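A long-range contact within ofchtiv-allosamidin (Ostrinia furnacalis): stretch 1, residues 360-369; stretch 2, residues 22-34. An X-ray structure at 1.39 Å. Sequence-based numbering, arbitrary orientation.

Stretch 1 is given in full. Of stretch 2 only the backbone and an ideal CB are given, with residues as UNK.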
ATOM      1  N   THR A 360     -17.858  11.319   5.029  1.00 12.12           N
ATOM      2  CA  THR A 360     -16.595  10.879   5.604  1.00 12.55           C
ATOM      3  C   THR A 360     -16.133   9.599   4.916  1.00 10.72           C
ATOM      4  O   THR A 360     -16.937   8.792   4.447  1.00 12.45           O
ATOM      5  CB  THR A 360     -16.724  10.639   7.110  1.00 12.93           C
ATOM      6  OG1 THR A 360     -17.698   9.619   7.359  1.00 15.18           O
ATOM      7  CG2 THR A 360     -17.124  11.922   7.837  1.00 13.85           C
ATOM      8  N   PHE A 361     -14.818   9.417   4.865  1.00 10.47           N
ATOM      9  CA  PHE A 361     -14.207   8.248   4.246  1.00 10.15           C
ATOM     10  C   PHE A 361     -14.780   7.947   2.855  1.00  9.67           C
ATOM     11  O   PHE A 361     -15.234   6.833   2.594  1.00 10.34           O
ATOM     12  CB  PHE A 361     -14.331   7.019   5.138  1.00 11.74           C
ATOM     13  CG  PHE A 361     -13.474   7.057   6.378  1.00 10.49           C
ATOM     14  CD1 PHE A 361     -12.105   6.860   6.297  1.00 10.14           C
ATOM     15  CD2 PHE A 361     -14.049   7.260   7.627  1.00 11.63           C
ATOM     16  CE1 PHE A 361     -11.318   6.882   7.437  1.00 11.87           C
ATOM     17  CE2 PHE A 361     -13.263   7.279   8.773  1.00 12.33           C
ATOM     18  CZ  PHE A 361     -11.904   7.087   8.680  1.00 12.09           C
ATOM     19  N   PRO A 362     -14.760   8.919   1.935  1.00 10.28           N
ATOM     20  CA  PRO A 362     -15.380   8.661   0.621  1.00 10.57           C
ATOM     21  C   PRO A 362     -14.679   7.573  -0.169  1.00 10.71           C
ATOM     22  O   PRO A 362     -15.348   6.767  -0.828  1.00 11.03           O
ATOM     23  CB  PRO A 362     -15.296  10.022  -0.082  1.00 11.68           C
ATOM     24  CG  PRO A 362     -14.138  10.714   0.588  1.00 11.32           C
ATOM     25  CD  PRO A 362     -14.216  10.285   2.024  1.00 10.82           C
ATOM     26  N   LEU A 363     -13.348   7.524  -0.133  1.00 10.57           N
ATOM     27  CA  LEU A 363     -12.655   6.483  -0.883  1.00  9.27           C
ATOM     28  C   LEU A 363     -12.931   5.110  -0.294  1.00  9.57           C
ATOM     29  O   LEU A 363     -13.195   4.153  -1.033  1.00 10.42           O
ATOM     30  CB  LEU A 363     -11.156   6.762  -0.905  1.00  9.04           C
ATOM     31  CG  LEU A 363     -10.743   8.073  -1.584  1.00 10.04           C
ATOM     32  CD1 LEU A 363      -9.225   8.156  -1.652  1.00 10.96           C
ATOM     33  CD2 LEU A 363     -11.374   8.182  -2.973  1.00 11.56           C
ATOM     34  N   LEU A 364     -12.879   4.998   1.034  1.00  8.89           N
ATOM     35  CA  LEU A 364     -13.081   3.711   1.686  1.00  9.39           C
ATOM     36  C   LEU A 364     -14.530   3.248   1.563  1.00 10.41           C
ATOM     37  O   LEU A 364     -14.789   2.063   1.315  1.00 11.08           O
ATOM     38  CB  LEU A 364     -12.634   3.806   3.144  1.00 10.52           C
ATOM     39  CG  LEU A 364     -12.555   2.504   3.939  1.00 11.62           C
ATOM     40  CD1 LEU A 364     -11.789   1.422   3.196  1.00 12.28           C
ATOM     41  CD2 LEU A 364     -11.908   2.781   5.283  1.00 12.41           C
ATOM     42  N   ASN A 365     -15.490   4.166   1.706  1.00 10.59           N
ATOM     43  CA  ASN A 365     -16.887   3.800   1.475  1.00 11.54           C
ATOM     44  C   ASN A 365     -17.109   3.348   0.038  1.00 11.26           C
ATOM     45  O   ASN A 365     -17.857   2.393  -0.209  1.00 12.62           O
ATOM     46  CB  ASN A 365     -17.816   4.959   1.834  1.00 11.40           C
ATOM     47  CG  ASN A 365     -18.182   4.974   3.302  1.00 14.28           C
ATOM     48  OD1 ASN A 365     -18.883   4.083   3.789  1.00 16.75           O
ATOM     49  ND2 ASN A 365     -17.713   5.986   4.016  1.00 14.46           N
ATOM     50  N   THR A 366     -16.452   4.004  -0.922  1.00 10.63           N
ATOM     51  CA  THR A 366     -16.569   3.581  -2.316  1.00 11.61           C
ATOM     52  C   THR A 366     -16.101   2.140  -2.491  1.00 10.97           C
ATOM     53  O   THR A 366     -16.768   1.334  -3.150  1.00 12.39           O
ATOM     54  CB  THR A 366     -15.773   4.523  -3.221  1.00 11.43           C
ATOM     55  OG1 THR A 366     -16.346   5.834  -3.165  1.00 13.63           O
ATOM     56  CG2 THR A 366     -15.812   4.036  -4.661  1.00 12.44           C
ATOM     57  N   ILE A 367     -14.952   1.798  -1.905  1.00 11.22           N
ATOM     58  CA  ILE A 367     -14.442   0.432  -2.001  1.00 11.24           C
ATOM     59  C   ILE A 367     -15.460  -0.559  -1.455  1.00 10.46           C
ATOM     60  O   ILE A 367     -15.778  -1.570  -2.097  1.00 11.93           O
ATOM     61  CB  ILE A 367     -13.092   0.314  -1.273  1.00 10.60           C
ATOM     62  CG1 ILE A 367     -12.023   1.110  -2.013  1.00 11.30           C
ATOM     63  CG2 ILE A 367     -12.683  -1.146  -1.159  1.00 13.08           C
ATOM     64  CD1 ILE A 367     -10.763   1.334  -1.195  1.00 13.67           C
ATOM     65  N   ASN A 368     -15.996  -0.277  -0.265  1.00 11.42           N
ATOM     66  CA  ASN A 368     -16.938  -1.200   0.361  1.00 12.41           C
ATOM     67  C   ASN A 368     -18.208  -1.333  -0.471  1.00 11.69           C
ATOM     68  O   ASN A 368     -18.734  -2.439  -0.642  1.00 13.56           O
ATOM     69  CB  ASN A 368     -17.260  -0.725   1.778  1.00 12.72           C
ATOM     70  CG  ASN A 368     -16.197  -1.135   2.784  1.00 14.04           C
ATOM     71  OD1 ASN A 368     -16.286  -2.201   3.392  1.00 16.26           O
ATOM     72  ND2 ASN A 368     -15.186  -0.293   2.962  1.00 12.76           N
ATOM     73  N   THR A 369     -18.702  -0.215  -1.005  1.00 12.05           N
ATOM     74  CA  THR A 369     -19.936  -0.214  -1.784  1.00 13.16           C
ATOM     75  C   THR A 369     -19.775  -1.007  -3.075  1.00 13.62           C
ATOM     76  O   THR A 369     -20.616  -1.849  -3.411  1.00 13.59           O
ATOM     77  CB  THR A 369     -20.330   1.235  -2.085  1.00 14.38           C
ATOM     78  OG1 THR A 369     -20.735   1.879  -0.871  1.00 19.52           O
ATOM     79  CG2 THR A 369     -21.467   1.294  -3.089  1.00 18.40           C
ATOM     80  N   UNK A  22      -4.351  15.267  11.866  1.00 12.35           N
ATOM     81  CA  UNK A  22      -4.069  14.283  12.905  1.00 12.07           C
ATOM     82  C   UNK A  22      -5.013  13.097  12.773  1.00 11.99           C
ATOM     83  O   UNK A  22      -6.229  13.266  12.667  1.00 12.95           O
ATOM     84  CB  UNK A  22      -4.191  14.911  14.295  1.00 12.07           C
ATOM     85  N   UNK A  23      -4.454  11.890  12.771  1.00 10.60           N
ATOM     86  CA  UNK A  23      -5.260  10.683  12.614  1.00 11.00           C
ATOM     87  C   UNK A  23      -4.738   9.654  13.603  1.00 11.31           C
ATOM     88  O   UNK A  23      -3.622   9.150  13.447  1.00 11.96           O
ATOM     89  CB  UNK A  23      -5.212  10.152  11.180  1.00 11.00           C
ATOM     90  N   UNK A  24      -5.544   9.360  14.616  1.00 11.80           N
ATOM     91  CA  UNK A  24      -5.216   8.442  15.695  1.00 11.76           C
ATOM     92  C   UNK A  24      -5.978   7.137  15.502  1.00 11.24           C
ATOM     93  O   UNK A  24      -6.841   7.012  14.625  1.00 11.76           O
ATOM     94  CB  UNK A  24      -5.538   9.062  17.056  1.00 11.76           C
ATOM     95  N   UNK A  25      -5.680   6.162  16.367  1.00 11.51           N
ATOM     96  CA  UNK A  25      -6.412   4.896  16.327  1.00 12.00           C
ATOM     97  C   UNK A  25      -7.914   5.134  16.399  1.00 12.83           C
ATOM     98  O   UNK A  25      -8.693   4.491  15.684  1.00 14.49           O
ATOM     99  CB  UNK A  25      -5.969   3.984  17.473  1.00 12.00           C
ATOM    100  N   UNK A  26      -8.350   6.064  17.247  1.00 13.00           N
ATOM    101  CA  UNK A  26      -9.787   6.254  17.404  1.00 14.55           C
ATOM    102  C   UNK A  26     -10.436   7.005  16.246  1.00 15.57           C
ATOM    103  O   UNK A  26     -11.651   7.236  16.287  1.00 17.00           O
ATOM    104  CB  UNK A  26     -10.062   7.004  18.709  1.00 14.55           C
ATOM    105  N   UNK A  27      -9.669   7.384  15.226  1.00 12.50           N
ATOM    106  CA  UNK A  27     -10.227   7.890  13.979  1.00 13.29           C
ATOM    107  C   UNK A  27     -10.583   6.779  13.005  1.00 13.25           C
ATOM    108  O   UNK A  27     -11.244   7.045  11.996  1.00 14.05           O
ATOM    109  CB  UNK A  27      -9.239   8.854  13.319  1.00 13.29           C
ATOM    110  N   UNK A  28     -10.168   5.551  13.283  1.00 12.93           N
ATOM    111  CA  UNK A  28     -10.440   4.417  12.406  1.00 12.83           C
ATOM    112  C   UNK A  28     -11.883   3.977  12.590  1.00 14.32           C
ATOM    113  O   UNK A  28     -12.361   3.825  13.721  1.00 15.83           O
ATOM    114  CB  UNK A  28      -9.480   3.259  12.688  1.00 12.83           C
ATOM    115  N   UNK A  29     -12.572   3.756  11.473  1.00 14.37           N
ATOM    116  CA  UNK A  29     -13.872   3.105  11.502  1.00 15.58           C
ATOM    117  C   UNK A  29     -13.632   1.620  11.283  1.00 13.81           C
ATOM    118  O   UNK A  29     -13.345   1.211  10.147  1.00 16.40           O
ATOM    119  CB  UNK A  29     -14.821   3.683  10.451  1.00 15.58           C
ATOM    120  N   UNK A  30     -13.754   0.780  12.310  1.00 14.42           N
ATOM    121  CA  UNK A  30     -13.394  -0.636  12.155  1.00 14.60           C
ATOM    122  C   UNK A  30     -14.395  -1.449  11.354  1.00 14.17           C
ATOM    123  O   UNK A  30     -14.128  -2.628  11.093  1.00 16.11           O
ATOM    124  CB  UNK A  30     -13.231  -1.277  13.535  1.00 14.60           C
ATOM    125  N   UNK A  31     -15.535  -0.877  10.970  1.00 13.36           N
ATOM    126  CA  UNK A  31     -16.490  -1.591  10.133  1.00 15.32           C
ATOM    127  C   UNK A  31     -16.300  -1.325   8.647  1.00 15.71           C
ATOM    128  O   UNK A  31     -17.018  -1.910   7.833  1.00 17.96           O
ATOM    129  CB  UNK A  31     -17.916  -1.212  10.539  1.00 15.32           C
ATOM    130  N   UNK A  32     -15.362  -0.463   8.272  1.00 12.52           N
ATOM    131  CA  UNK A  32     -15.068  -0.211   6.871  1.00 12.83           C
ATOM    132  C   UNK A  32     -13.901  -1.041   6.365  1.00 12.15           C
ATOM    133  O   UNK A  32     -13.506  -0.896   5.205  1.00 13.21           O
ATOM    134  CB  UNK A  32     -14.774   1.275   6.658  1.00 12.83           C
ATOM    135  N   UNK A  33     -13.342  -1.899   7.213  1.00 12.02           N
ATOM    136  CA  UNK A  33     -12.265  -2.803   6.846  1.00 11.67           C
ATOM    137  C   UNK A  33     -12.609  -4.192   7.357  1.00 12.00           C
ATOM    138  O   UNK A  33     -13.329  -4.338   8.351  1.00 14.82           O
ATOM    139  CB  UNK A  33     -10.923  -2.326   7.405  1.00 11.67           C
ATOM    140  N   UNK A  34     -12.101  -5.218   6.673  1.00 10.92           N
ATOM    141  CA  UNK A  34     -12.114  -6.565   7.230  1.00 12.27           C
ATOM    142  C   UNK A  34     -10.794  -6.920   7.890  1.00 11.74           C
ATOM    143  O   UNK A  34     -10.770  -7.731   8.823  1.00 12.50           O
ATOM    144  CB  UNK A  34     -12.437  -7.585   6.136  1.00 12.27           C
TER

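Stretch 1 enters its helix through Phe361, at the N-cap position, and offers stretch 2 a Phe361 ring, the branched end of Leu364 and the amides of Asn365 and Asn368.

At position 22 the CB lies far from stretch 1, so the contact asks for nothing in particular; the residue is Lys22, whose NZ forms a salt bridge with OD1 at position 24, 3.0 Å away. At position 23 the extended backbone (-138/111) aims CA-to-CB toward stretch 1, yet the ideal CB has no atom of it within 5.5 Å. A long apolar or aromatic side chain could cross that gap to the Phe361 ring. Phe23 does so, its CE2 lying 4.1 Å from Phe361 CZ, which sits at the edge of the Phe23 ring.

Position 24 is out of reach of stretch 1, which leaves its choice to other surroundings; Asp24 receives the lysine bond. Position 25 is likewise out of reach, its backbone (-53/-41) accepting most side chains, and Val25 opens the 3-10 segment. At position 26 stretch 1 again offers nothing within reach, so many residues would do; Asp26 makes no contact here. Position 27 points sideways, and it is the backbone that touches: its O lies 3.4 Å from Phe361 CZ, at the ring edge. Many side chains would fit; Asp27 turns back on its own stretch, its OD2 accepting a hydrogen bond from Asp24 N at 2.9 Å. Position 28 points away and is unconstrained by stretch 1; it is Ile28.

Position 29 faces stretch 1, with its ideal CB 4.3 Å from Phe361 CE2. It also begins a type I turn, where Asp, Asn, Ser or Thr could accept a backbone N-H. Asp29 combines both roles: its CB packs 4.2 Å from Phe361 CE2, and its OD1 accepts a hydrogen bond from N of residue 31 at 3.0 Å. Position 30, with phi -74, suits proline among others and is Pro30. Position 31 points sideways, and Phe31 leads away from the helix.

Position 32 is the most constrained. Its ideal CB stands 3.5 Å from Leu364 CD2 and 4.0 Å from Asn368 ND2, pointing toward stretch 1; a medium-sized apolar chain such as Leu, Ile or Met would suit. In Leu32, CD1 packs 3.9 Å from Phe361 CB, while CD2 lies 3.5 Å from Asn365 OD1. The backbone adds the polar anchor: Asn368 ND2 donates to Leu32 O at 2.9 Å and 163°, and also to Leu364 O, tying the turn to the helix.

Position 33 points away, leaving its choice open; Cys33, covalently bonded elsewhere in the structure, still brings SG within 4.2 Å of Leu364 CD2. Position 34 points sideways without contact and is Thr34.

Stretch 2 (22-34) KFDVDDIDPFLCT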
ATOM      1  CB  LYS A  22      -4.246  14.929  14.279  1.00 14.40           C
ATOM      2  CG  LYS A  22      -3.861  14.031  15.444  1.00 16.31           C
ATOM      3  CD  LYS A  22      -3.955  14.795  16.761  1.00 21.40           C
ATOM      4  CE  LYS A  22      -3.915  13.865  17.963  1.00 26.64           C
ATOM      5  NZ  LYS A  22      -2.640  13.107  18.057  1.00 25.09           N
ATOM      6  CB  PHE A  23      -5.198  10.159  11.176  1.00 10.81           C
ATOM      7  CG  PHE A  23      -6.183   9.056  10.876  1.00 10.14           C
ATOM      8  CD1 PHE A  23      -5.961   7.766  11.330  1.00 11.05           C
ATOM      9  CD2 PHE A  23      -7.311   9.306  10.114  1.00 10.23           C
ATOM     10  CE1 PHE A  23      -6.858   6.748  11.045  1.00 11.50           C
ATOM     11  CE2 PHE A  23      -8.208   8.296   9.821  1.00 11.10           C
ATOM     12  CZ  PHE A  23      -7.981   7.015  10.289  1.00 10.34           C
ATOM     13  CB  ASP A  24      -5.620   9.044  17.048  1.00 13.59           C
ATOM     14  CG  ASP A  24      -4.992  10.398  17.309  1.00 22.99           C
ATOM     15  OD1 ASP A  24      -3.854  10.631  16.866  1.00 21.53           O
ATOM     16  OD2 ASP A  24      -5.644  11.232  17.976  1.00 31.86           O
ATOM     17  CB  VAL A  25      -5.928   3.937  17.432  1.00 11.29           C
ATOM     18  CG1 VAL A  25      -6.889   2.752  17.571  1.00 13.60           C
ATOM     19  CG2 VAL A  25      -4.523   3.437  17.123  1.00 13.68           C
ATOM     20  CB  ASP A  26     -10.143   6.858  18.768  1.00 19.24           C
ATOM     21  CG  ASP A  26      -9.664   8.285  18.940  1.00 23.38           C
ATOM     22  OD1 ASP A  26      -9.101   8.878  17.997  1.00 21.71           O
ATOM     23  OD2 ASP A  26      -9.861   8.825  20.051  1.00 33.05           O
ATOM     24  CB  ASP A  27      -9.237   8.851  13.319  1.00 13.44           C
ATOM     25  CG  ASP A  27      -9.190  10.192  14.015  1.00 14.75           C
ATOM     26  OD1 ASP A  27     -10.231  10.888  14.022  1.00 20.78           O
ATOM     27  OD2 ASP A  27      -8.134  10.552  14.567  1.00 14.53           O
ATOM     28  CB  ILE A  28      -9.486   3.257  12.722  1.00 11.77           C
ATOM     29  CG1 ILE A  28      -8.040   3.667  12.441  1.00 12.25           C
ATOM     30  CG2 ILE A  28      -9.877   2.008  11.930  1.00 14.01           C
ATOM     31  CD1 ILE A  28      -7.018   2.649  12.882  1.00 14.17           C
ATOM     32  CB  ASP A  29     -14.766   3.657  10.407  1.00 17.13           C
ATOM     33  CG  ASP A  29     -16.195   3.156  10.521  1.00 17.76           C
ATOM     34  OD1 ASP A  29     -16.401   2.020  10.997  1.00 17.70           O
ATOM     35  OD2 ASP A  29     -17.114   3.903  10.141  1.00 17.89           O
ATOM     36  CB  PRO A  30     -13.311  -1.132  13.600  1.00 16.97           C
ATOM     37  CG  PRO A  30     -14.288  -0.262  14.334  1.00 18.63           C
ATOM     38  CD  PRO A  30     -14.227   1.094  13.670  1.00 16.17           C
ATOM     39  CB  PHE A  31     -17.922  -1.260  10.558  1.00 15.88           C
ATOM     40  CG  PHE A  31     -18.349  -1.961  11.812  1.00 16.18           C
ATOM     41  CD1 PHE A  31     -18.676  -3.306  11.785  1.00 18.22           C
ATOM     42  CD2 PHE A  31     -18.415  -1.279  13.016  1.00 20.48           C
ATOM     43  CE1 PHE A  31     -19.075  -3.963  12.938  1.00 21.82           C
ATOM     44  CE2 PHE A  31     -18.808  -1.935  14.175  1.00 18.38           C
ATOM     45  CZ  PHE A  31     -19.138  -3.277  14.126  1.00 18.97           C
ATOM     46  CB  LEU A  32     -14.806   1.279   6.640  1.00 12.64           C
ATOM     47  CG  LEU A  32     -16.029   2.188   6.782  1.00 15.20           C
ATOM     48  CD1 LEU A  32     -15.642   3.651   6.578  1.00 17.89           C
ATOM     49  CD2 LEU A  32     -17.118   1.769   5.801  1.00 17.24           C
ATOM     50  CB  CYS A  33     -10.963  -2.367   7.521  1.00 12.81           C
ATOM     51  SG  CYS A  33     -10.595  -0.616   7.330  1.00 15.39           S
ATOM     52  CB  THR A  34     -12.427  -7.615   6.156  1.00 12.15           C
ATOM     53  OG1 THR A  34     -11.434  -7.570   5.128  1.00 12.58           O
ATOM     54  CG2 THR A  34     -13.791  -7.356   5.542  1.00 14.47           C
TER
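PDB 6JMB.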